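Local coordinates for inactive glucansucrase (Lactobacillus reuteri, PDB 5JBD), which is an inactive glucansucrase, a calcium-binding member of glycoside hydrolase family 70, whose clan has a TIM-barrel fold, at residues A169-S174 with I849-A854; D243-N248 with Y840-S845; D433-N438 with K479-D484; S455-V460 with S513-K518. All coordinates share one frame; numbering follows the deposited sequence.

Contact 1: A169-S174 with I849-A854; sequences ASSELS and IGIGLA
Ser171 and Glu172 meet the backbone of 849-854 through two different first torsions. In Ser171, OG sits between the backbone N and the carbonyl carbon (chi1 61°). In Glu172, CG is anti to the carbonyl carbon, the chain is extended to CD (chi2 -179°), and the carboxylate lies beside Ile849 and Gly850. Glu172 OE2 accepts two successive peptide N-H groups, from Ile849 N and from Gly850 N, each 2.9 Å away. Both donors approach from the same face of the carboxylate, well above its plane; the bond from Gly850 is almost straight (174°), that from Ile849 more bent. One residue further on, Ile851 N donates to Ser171 OG at 3.1 Å. Beside this bond, Ile851 CG2 packs 3.7 Å from Ser171 CB and 3.6 Å from Ser171 O. At the backbone angles of Gly850 a CB would press on Ile849 O, which calls for glycine. The contact joins a short 3-10 segment, lying between helix 151-162 and strand 193-197, to the loop that follows strand 841-845. Tyr786 of strand 784-791 adds its hydroxyl to OE2, Asn848 N binds OE1, and Ser171 OG also bonds to Pro165 O. With three consecutive peptide N-H groups and a hydroxyl around it, this buried carboxylate probably stays ionised, and it ties down a loop that has no regular secondary structure.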
# COMPACT_ATOMS: atom_id res chain seq x y z
N ALA A 169 -15.35 12.64 -14.53
CA ALA A 169 -15.28 12.06 -13.20
C ALA A 169 -16.55 12.17 -12.36
O ALA A 169 -16.96 11.19 -11.75
CB ALA A 169 -14.10 12.65 -12.43
N SER A 170 -17.21 13.33 -12.39
CA SER A 170 -18.30 13.59 -11.43
C SER A 170 -19.47 12.59 -11.49
O SER A 170 -20.05 12.27 -10.45
CB SER A 170 -18.83 15.03 -11.55
OG SER A 170 -19.49 15.24 -12.78
N SER A 171 -19.79 12.06 -12.67
CA SER A 171 -20.87 11.06 -12.78
C SER A 171 -20.56 9.71 -12.10
O SER A 171 -21.46 8.90 -11.92
CB SER A 171 -21.24 10.78 -14.25
OG SER A 171 -20.14 10.28 -14.97
N GLU A 172 -19.30 9.46 -11.74
CA GLU A 172 -18.94 8.24 -11.01
C GLU A 172 -19.40 8.25 -9.54
O GLU A 172 -19.45 7.20 -8.91
CB GLU A 172 -17.43 8.01 -11.11
CG GLU A 172 -16.97 7.79 -12.55
CD GLU A 172 -15.48 7.52 -12.66
OE1 GLU A 172 -14.73 7.78 -11.69
OE2 GLU A 172 -15.04 7.06 -13.75
N LEU A 173 -19.70 9.45 -9.03
CA LEU A 173 -20.30 9.67 -7.70
C LEU A 173 -19.32 9.45 -6.55
O LEU A 173 -19.51 8.58 -5.72
CB LEU A 173 -21.58 8.84 -7.52
CG LEU A 173 -22.67 8.98 -8.59
CD1 LEU A 173 -23.80 8.00 -8.28
CD2 LEU A 173 -23.21 10.39 -8.68
N SER A 174 -18.25 10.25 -6.54
CA SER A 174 -17.29 10.23 -5.44
C SER A 174 -17.93 10.75 -4.16
O SER A 174 -18.70 11.70 -4.19
CB SER A 174 -16.06 11.09 -5.75
OG SER A 174 -15.17 11.11 -4.65
N ILE A 849 -13.10 8.59 -15.18
CA ILE A 849 -13.39 8.65 -16.64
C ILE A 849 -14.84 8.97 -17.00
O ILE A 849 -15.11 9.51 -18.09
CB ILE A 849 -12.94 7.37 -17.37
CG1 ILE A 849 -13.67 6.13 -16.84
CG2 ILE A 849 -11.43 7.20 -17.24
CD1 ILE A 849 -13.33 4.85 -17.57
N GLY A 850 -15.78 8.60 -16.13
CA GLY A 850 -17.20 8.86 -16.32
C GLY A 850 -17.98 7.58 -16.55
O GLY A 850 -17.46 6.63 -17.13
N ILE A 851 -19.23 7.59 -16.11
CA ILE A 851 -20.11 6.41 -16.19
C ILE A 851 -20.94 6.39 -17.48
O ILE A 851 -21.53 5.36 -17.80
CB ILE A 851 -21.01 6.31 -14.92
CG1 ILE A 851 -21.50 4.88 -14.67
CG2 ILE A 851 -22.22 7.24 -14.99
CD1 ILE A 851 -20.41 3.83 -14.56
N GLY A 852 -20.98 7.52 -18.20
CA GLY A 852 -21.77 7.67 -19.43
C GLY A 852 -20.99 7.70 -20.73
O GLY A 852 -21.51 8.18 -21.74
N LEU A 853 -19.75 7.21 -20.72
CA LEU A 853 -18.94 7.15 -21.94
C LEU A 853 -19.54 6.20 -22.98
O LEU A 853 -19.47 6.49 -24.18
CB LEU A 853 -17.48 6.73 -21.66
CG LEU A 853 -16.58 7.71 -20.90
CD1 LEU A 853 -15.19 7.12 -20.70
CD2 LEU A 853 -16.47 9.03 -21.62
N ALA A 854 -20.10 5.09 -22.51
CA ALA A 854 -20.67 4.06 -23.39
C ALA A 854 -21.85 4.59 -24.19
O ALA A 854 -22.82 5.08 -23.61
CB ALA A 854 -21.09 2.84 -22.57

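Contact 2: D243-N248 with Y840-S845; sequences DIDNSN and YQNGTS. With CA (calcium ion), chain C.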
# COMPACT_ATOMS: atom_id res chain seq x y z
N ASP A 243 -8.78 -4.30 -7.79
CA ASP A 243 -8.74 -5.30 -6.73
C ASP A 243 -8.66 -6.70 -7.32
O ASP A 243 -9.54 -7.10 -8.09
CB ASP A 243 -9.97 -5.18 -5.83
CG ASP A 243 -9.81 -5.95 -4.52
OD1 ASP A 243 -9.03 -5.49 -3.67
OD2 ASP A 243 -10.43 -7.02 -4.33
N ILE A 244 -7.61 -7.45 -6.96
CA ILE A 244 -7.41 -8.78 -7.53
C ILE A 244 -8.32 -9.80 -6.85
O ILE A 244 -8.44 -9.81 -5.61
CB ILE A 244 -5.94 -9.22 -7.42
CG1 ILE A 244 -5.02 -8.21 -8.13
CG2 ILE A 244 -5.75 -10.62 -7.99
CD1 ILE A 244 -5.26 -8.03 -9.62
N ASP A 245 -8.97 -10.65 -7.64
CA ASP A 245 -9.84 -11.70 -7.10
C ASP A 245 -9.00 -12.89 -6.58
O ASP A 245 -8.78 -13.88 -7.28
CB ASP A 245 -10.87 -12.19 -8.10
CG ASP A 245 -11.78 -13.26 -7.51
OD1 ASP A 245 -11.79 -13.45 -6.27
OD2 ASP A 245 -12.52 -13.91 -8.29
N ASN A 246 -8.59 -12.78 -5.32
CA ASN A 246 -7.81 -13.83 -4.66
C ASN A 246 -8.63 -15.06 -4.20
O ASN A 246 -8.08 -15.97 -3.59
CB ASN A 246 -6.97 -13.23 -3.51
CG ASN A 246 -5.76 -12.44 -4.02
OD1 ASN A 246 -4.80 -13.04 -4.54
ND2 ASN A 246 -5.77 -11.13 -3.87
N SER A 247 -9.93 -15.09 -4.51
CA SER A 247 -10.74 -16.33 -4.39
C SER A 247 -10.70 -17.19 -5.67
O SER A 247 -11.13 -18.34 -5.65
CB SER A 247 -12.19 -15.99 -4.08
OG SER A 247 -12.87 -15.47 -5.23
N ASN A 248 -10.21 -16.64 -6.78
CA ASN A 248 -10.17 -17.40 -8.05
C ASN A 248 -9.04 -18.44 -7.98
O ASN A 248 -7.89 -18.06 -7.79
CB ASN A 248 -9.98 -16.44 -9.24
CG ASN A 248 -10.02 -17.15 -10.58
OD1 ASN A 248 -9.29 -18.12 -10.80
ND2 ASN A 248 -10.89 -16.69 -11.48
N TYR A 840 -10.25 -11.71 -13.70
CA TYR A 840 -9.45 -12.00 -12.51
C TYR A 840 -9.52 -10.92 -11.41
O TYR A 840 -8.69 -10.93 -10.48
CB TYR A 840 -7.98 -12.22 -12.91
CG TYR A 840 -7.74 -13.42 -13.79
CD1 TYR A 840 -8.26 -14.68 -13.46
CD2 TYR A 840 -6.98 -13.31 -14.96
CE1 TYR A 840 -8.03 -15.77 -14.26
CE2 TYR A 840 -6.76 -14.41 -15.78
CZ TYR A 840 -7.28 -15.64 -15.42
OH TYR A 840 -7.07 -16.74 -16.21
N GLN A 841 -10.51 -10.03 -11.50
CA GLN A 841 -10.60 -8.84 -10.63
C GLN A 841 -12.00 -8.70 -10.03
O GLN A 841 -13.00 -9.04 -10.68
CB GLN A 841 -10.26 -7.57 -11.45
CG GLN A 841 -8.84 -7.58 -11.97
CD GLN A 841 -8.55 -6.46 -12.96
OE1 GLN A 841 -9.18 -5.40 -12.95
NE2 GLN A 841 -7.56 -6.69 -13.81
N ASN A 842 -12.04 -8.21 -8.79
CA ASN A 842 -13.30 -7.97 -8.07
C ASN A 842 -13.94 -6.65 -8.44
O ASN A 842 -15.16 -6.53 -8.41
CB ASN A 842 -13.07 -7.95 -6.54
CG ASN A 842 -12.75 -9.32 -5.96
OD1 ASN A 842 -11.95 -9.43 -5.00
ND2 ASN A 842 -13.38 -10.35 -6.47
N GLY A 843 -13.11 -5.66 -8.78
CA GLY A 843 -13.61 -4.31 -9.05
C GLY A 843 -12.46 -3.34 -9.07
O GLY A 843 -11.30 -3.74 -9.13
N THR A 844 -12.79 -2.06 -9.06
CA THR A 844 -11.77 -1.01 -9.06
C THR A 844 -12.28 0.18 -8.28
O THR A 844 -13.49 0.42 -8.22
CB THR A 844 -11.39 -0.56 -10.50
OG1 THR A 844 -10.43 0.52 -10.45
CG2 THR A 844 -12.60 -0.08 -11.28
N SER A 845 -11.35 0.95 -7.70
CA SER A 845 -11.67 2.29 -7.24
C SER A 845 -12.04 3.14 -8.46
O SER A 845 -11.66 2.82 -9.58
CB SER A 845 -10.51 2.92 -6.46
OG SER A 845 -9.28 2.81 -7.15
CA CA C . -8.97 -7.14 -1.92
O HOH W 1 -7.59 -8.46 -3.40
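Backbone bonds join Asp243, Asp245 and their partners in 840-845 as antiparallel neighbours. Asp243 N donates to Gly843 O at 2.9 Å. Asp243 O accepts from Asn842 N at 2.8 Å, while Asp245 N reaches Tyr840 O at 2.9 Å. Between them, Ile244 and Gln841 form a non-hydrogen-bonded pair. Metal coordination comes next: Asp243, with CG anti to the backbone N (chi1 -166°), grips the calcium ion unevenly through both oxygens, OD1 at 2.4 Å and OD2 at 2.8 Å. A water 2.4 Å from the calcium ion donates to Ile244 O, tying the strand backbone to the site, which Glu237, Asn287 and Asn751 help complete. Among the side-chain contacts, Asn248 brings its amide to the edge of the Tyr840 ring, ND2 lying 3.9 Å from CD1 with the two planes 74° apart. Within 243-248, Asp245 OD1 accepts from Ser247 N in an Asx turn and also from the Ser247 hydroxyl. Strand 841-845 lies between strands 242-244 and 193-197 in an antiparallel sheet, with strand 752-753 flanking 242-244 on its other side. Asn248 OD1 caps helix 249-263 at Val250 N, and that helix packs against Ile244 and Tyr840.

Contact 3: D433-N438 with K479-D484; sequences DQEKTN and KSIYYD
Gln434 and Glu435 pack against Ile481 and Tyr482 in a contact made mainly by side chains, with no direct hydrogen bond between the segments, where the C-terminal end of helix 420-434 meets the turn leading into helix 483-496. Gln434 holds CG anti to the backbone N (chi1 -170°) and extends its chain toward the tyrosine. Its NE2 comes 3.5 Å from Tyr482 CE2, the amide and ring planes standing nearly perpendicular (86°), and its CG lies 3.8 Å from the same ring carbon. Ile481 CG2 sits over the centre of the Tyr482 ring, 3.6 Å above its plane, and is also 4.1 Å from Gln434 OE1. Farther out, Ile481 CD1 approaches Glu435 OE2 at 4.2 Å. A water links the segments, 2.7 Å from Ser480 OG and weakly bonded by Gln434 NE2. Ser480 OG also accepts from Tyr482 N at 3.0 Å, a capping bond that steadies the turn before the helix. Nearby, Lys439 NZ binds Gln434 O and, weakly, Tyr482 OH. The direct contacts are therefore van der Waals ones, and the polar links are indirect, through one water, weakly held on the Gln434 side, and through Lys439.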
# COMPACT_ATOMS: atom_id res chain seq x y z
N ASP A 433 9.35 21.20 13.04
CA ASP A 433 8.54 20.80 14.21
C ASP A 433 9.19 19.65 14.99
O ASP A 433 9.19 19.66 16.23
CB ASP A 433 7.11 20.43 13.79
CG ASP A 433 6.19 20.24 14.97
OD1 ASP A 433 5.85 21.24 15.63
OD2 ASP A 433 5.79 19.07 15.23
N GLN A 434 9.75 18.67 14.28
CA GLN A 434 10.40 17.52 14.94
C GLN A 434 11.51 17.94 15.91
O GLN A 434 11.71 17.29 16.95
CB GLN A 434 10.94 16.55 13.88
CG GLN A 434 11.42 15.20 14.40
CD GLN A 434 11.93 14.28 13.28
OE1 GLN A 434 12.76 14.68 12.44
NE2 GLN A 434 11.42 13.07 13.25
N GLU A 435 12.21 19.03 15.60
CA GLU A 435 13.31 19.54 16.45
C GLU A 435 12.87 20.31 17.71
O GLU A 435 13.68 20.53 18.60
CB GLU A 435 14.23 20.45 15.62
CG GLU A 435 14.89 19.71 14.48
CD GLU A 435 16.30 20.16 14.25
OE1 GLU A 435 16.48 21.26 13.70
OE2 GLU A 435 17.22 19.41 14.64
N LYS A 436 11.60 20.71 17.76
CA LYS A 436 11.08 21.52 18.86
C LYS A 436 10.80 20.70 20.12
O LYS A 436 10.57 19.49 20.06
CB LYS A 436 9.77 22.22 18.45
CG LYS A 436 9.96 23.29 17.39
CD LYS A 436 8.62 23.85 16.93
CE LYS A 436 8.80 24.82 15.77
NZ LYS A 436 7.53 25.51 15.43
N THR A 437 10.84 21.38 21.26
CA THR A 437 10.32 20.83 22.52
C THR A 437 8.79 20.73 22.44
O THR A 437 8.22 19.65 22.63
CB THR A 437 10.77 21.70 23.70
OG1 THR A 437 12.20 21.63 23.81
CG2 THR A 437 10.14 21.23 25.02
N ASN A 438 8.13 21.84 22.11
CA ASN A 438 6.66 21.90 21.99
C ASN A 438 6.19 21.61 20.60
O ASN A 438 5.80 22.52 19.86
CB ASN A 438 6.15 23.26 22.43
CG ASN A 438 6.32 23.46 23.88
OD1 ASN A 438 5.61 22.85 24.68
ND2 ASN A 438 7.31 24.25 24.23
N LYS A 479 21.43 11.76 8.76
CA LYS A 479 20.90 11.12 9.96
C LYS A 479 19.79 11.98 10.58
O LYS A 479 19.87 13.22 10.60
CB LYS A 479 22.00 10.89 10.99
CG LYS A 479 23.05 9.88 10.57
CD LYS A 479 24.18 9.87 11.59
CE LYS A 479 25.20 8.79 11.29
NZ LYS A 479 26.25 8.80 12.34
N SER A 480 18.79 11.31 11.13
CA SER A 480 17.72 11.96 11.88
C SER A 480 18.25 12.44 13.23
O SER A 480 19.23 11.91 13.75
CB SER A 480 16.54 10.99 12.11
OG SER A 480 15.67 11.46 13.14
N ILE A 481 17.58 13.42 13.81
CA ILE A 481 17.83 13.79 15.21
C ILE A 481 17.80 12.58 16.17
O ILE A 481 18.51 12.56 17.18
CB ILE A 481 16.82 14.90 15.66
CG1 ILE A 481 17.16 15.47 17.04
CG2 ILE A 481 15.36 14.42 15.57
CD1 ILE A 481 16.22 16.57 17.52
N TYR A 482 16.99 11.57 15.86
CA TYR A 482 16.85 10.41 16.75
C TYR A 482 17.83 9.26 16.49
O TYR A 482 17.76 8.24 17.17
CB TYR A 482 15.41 9.89 16.72
CG TYR A 482 14.39 10.93 17.08
CD1 TYR A 482 14.48 11.64 18.28
CD2 TYR A 482 13.32 11.24 16.22
CE1 TYR A 482 13.55 12.61 18.61
CE2 TYR A 482 12.38 12.22 16.54
CZ TYR A 482 12.50 12.89 17.75
OH TYR A 482 11.57 13.85 18.09
N TYR A 483 18.75 9.42 15.53
CA TYR A 483 19.70 8.33 15.18
C TYR A 483 20.50 7.82 16.39
O TYR A 483 20.60 6.60 16.61
CB TYR A 483 20.66 8.77 14.05
CG TYR A 483 21.68 7.70 13.64
CD1 TYR A 483 22.86 7.53 14.37
CD2 TYR A 483 21.46 6.86 12.55
CE1 TYR A 483 23.78 6.55 14.03
CE2 TYR A 483 22.39 5.90 12.19
CZ TYR A 483 23.54 5.76 12.93
OH TYR A 483 24.47 4.81 12.59
N ASP A 484 21.07 8.74 17.18
CA ASP A 484 21.96 8.33 18.27
C ASP A 484 21.21 7.53 19.34
O ASP A 484 21.69 6.48 19.80
CB ASP A 484 22.67 9.53 18.90
CG ASP A 484 23.79 10.09 18.03
OD1 ASP A 484 24.28 9.41 17.11
OD2 ASP A 484 24.20 11.23 18.30
O HOH W 2 13.02 10.95 12.64

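Contact 4: S455-V460 with S513-K518; sequences SNKDTV and SVRYGK
The nearest CA atoms, of Ser455 and Arg515, are 7.3 Å apart, and the one direct hydrogen bond between the loop after helix 446-455 and strand 510-515 runs from a side chain to a backbone carbonyl. Arg515 is bent at chi2 and chi3 (both near -60°), which places CD and NE, and its guanidinium lies edge-on to Ser455 O. NH1 donates to Ser455 O at 2.9 Å (162°). That oxygen lies in the guanidinium plane, whereas the donor stands above the carbonyl plane. Ser455 O also rests 3.3 Å from Arg515 CG. Lys457 covers one guanidinium face, with CB 3.6 Å above its centre, and its chain crosses the arginine at about a right angle. A water donates to Ser455 OG and to Asn456 OD1 (2.8 Å) and bonds to Ser513 OG at 2.7 Å; Ser455 OG also bonds to Ala451 O, and Gln501 binds Ser513 OG. Lys457 NZ forms a salt bridge with Asp458 OD2 at 3.0 Å and bonds to Thr378 O. Arg515 NH2 reaches Gly499 O. Methylene groups rather than the ammonium thus meet the arginine: the cationic ends stay 5.8 Å apart (NZ to NH2), and Asp458 probably offsets part of the lysine charge.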
# COMPACT_ATOMS: atom_id res chain seq x y z
N SER A 455 12.91 -3.27 24.22
CA SER A 455 13.09 -4.08 25.44
C SER A 455 11.93 -5.05 25.67
O SER A 455 12.04 -5.93 26.51
CB SER A 455 13.28 -3.17 26.66
OG SER A 455 12.18 -2.30 26.87
N ASN A 456 10.82 -4.90 24.93
CA ASN A 456 9.65 -5.77 25.11
C ASN A 456 9.94 -7.25 24.76
O ASN A 456 10.56 -7.54 23.74
CB ASN A 456 8.46 -5.28 24.27
CG ASN A 456 7.59 -4.26 25.01
OD1 ASN A 456 7.75 -3.99 26.20
ND2 ASN A 456 6.63 -3.71 24.28
N LYS A 457 9.44 -8.16 25.61
CA LYS A 457 9.49 -9.60 25.36
C LYS A 457 8.32 -9.99 24.45
O LYS A 457 7.31 -9.27 24.37
CB LYS A 457 9.33 -10.33 26.71
CG LYS A 457 9.54 -11.84 26.70
CD LYS A 457 9.46 -12.40 28.12
CE LYS A 457 9.69 -13.90 28.17
NZ LYS A 457 8.70 -14.63 27.35
N ASP A 458 8.41 -11.17 23.84
CA ASP A 458 7.33 -11.72 23.03
C ASP A 458 6.92 -10.76 21.90
O ASP A 458 5.75 -10.40 21.76
CB ASP A 458 6.14 -12.16 23.90
CG ASP A 458 6.44 -13.45 24.66
OD1 ASP A 458 6.80 -14.46 24.01
OD2 ASP A 458 6.31 -13.45 25.89
N THR A 459 7.93 -10.35 21.13
CA THR A 459 7.72 -9.63 19.89
C THR A 459 8.97 -9.61 19.02
O THR A 459 10.08 -9.74 19.51
CB THR A 459 7.25 -8.15 20.15
OG1 THR A 459 6.77 -7.58 18.93
CG2 THR A 459 8.37 -7.30 20.70
N VAL A 460 8.77 -9.44 17.71
CA VAL A 460 9.84 -9.05 16.81
C VAL A 460 9.65 -7.55 16.52
O VAL A 460 8.75 -7.18 15.78
CB VAL A 460 9.85 -9.87 15.50
CG1 VAL A 460 11.01 -9.42 14.60
CG2 VAL A 460 9.94 -11.36 15.81
N SER A 513 10.36 -1.06 33.18
CA SER A 513 10.26 -2.28 32.38
C SER A 513 11.61 -2.97 32.47
O SER A 513 12.61 -2.41 32.04
CB SER A 513 9.92 -1.96 30.93
OG SER A 513 9.72 -3.16 30.21
N VAL A 514 11.62 -4.16 33.08
CA VAL A 514 12.84 -4.87 33.42
C VAL A 514 12.89 -6.19 32.67
O VAL A 514 11.89 -6.93 32.68
CB VAL A 514 12.93 -5.14 34.94
CG1 VAL A 514 14.09 -6.08 35.27
CG2 VAL A 514 13.12 -3.82 35.70
N ARG A 515 14.03 -6.49 32.05
CA ARG A 515 14.32 -7.83 31.53
C ARG A 515 15.37 -8.49 32.42
O ARG A 515 16.36 -7.85 32.79
CB ARG A 515 14.78 -7.75 30.06
CG ARG A 515 13.73 -7.15 29.11
CD ARG A 515 12.45 -7.98 29.05
NE ARG A 515 12.68 -9.33 28.53
CZ ARG A 515 12.85 -9.65 27.24
NH1 ARG A 515 12.80 -8.72 26.29
NH2 ARG A 515 13.07 -10.92 26.89
N TYR A 516 15.14 -9.75 32.78
CA TYR A 516 15.97 -10.39 33.82
C TYR A 516 17.27 -11.01 33.30
O TYR A 516 18.15 -11.31 34.09
CB TYR A 516 15.16 -11.43 34.62
CG TYR A 516 14.03 -10.79 35.38
CD1 TYR A 516 14.29 -9.97 36.48
CD2 TYR A 516 12.71 -10.99 35.02
CE1 TYR A 516 13.26 -9.33 37.17
CE2 TYR A 516 11.67 -10.39 35.73
CZ TYR A 516 11.96 -9.56 36.80
OH TYR A 516 10.94 -8.95 37.51
N GLY A 517 17.39 -11.19 31.98
CA GLY A 517 18.62 -11.70 31.36
C GLY A 517 18.46 -13.08 30.76
O GLY A 517 17.50 -13.81 31.06
N LYS A 518 19.41 -13.45 29.91
CA LYS A 518 19.35 -14.74 29.22
C LYS A 518 19.39 -15.88 30.24
O LYS A 518 20.24 -15.90 31.12
CB LYS A 518 20.50 -14.89 28.22
CG LYS A 518 20.29 -16.08 27.29
CD LYS A 518 21.45 -16.31 26.35
CE LYS A 518 21.19 -17.57 25.53
NZ LYS A 518 22.39 -17.90 24.73
O HOH W 3 9.65 -2.46 27.59

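How the contacts relate
Contacts 1 and 2 have centres about 21 Å apart: 840-845 and 849-854 adjoin in sequence, three residues apart, so the C-terminal part of the chain reaches back first to 243-248 and then to 169-174. Only contact 2 includes a residue that binds the calcium ion. Contacts 3 and 4, with centres about 26 Å apart and nearest atoms about 14 Å apart, alternate along the chain without touching; Tyr482 of contact 3 packs on helix 446-455, and contact 4 uses the loop after it. Both are nested within the loop closed by contact 2, about 42 Å from it between centres. Contacts 1 and 4 lie on opposite sides of the chain's centre, with centres about 55 Å apart.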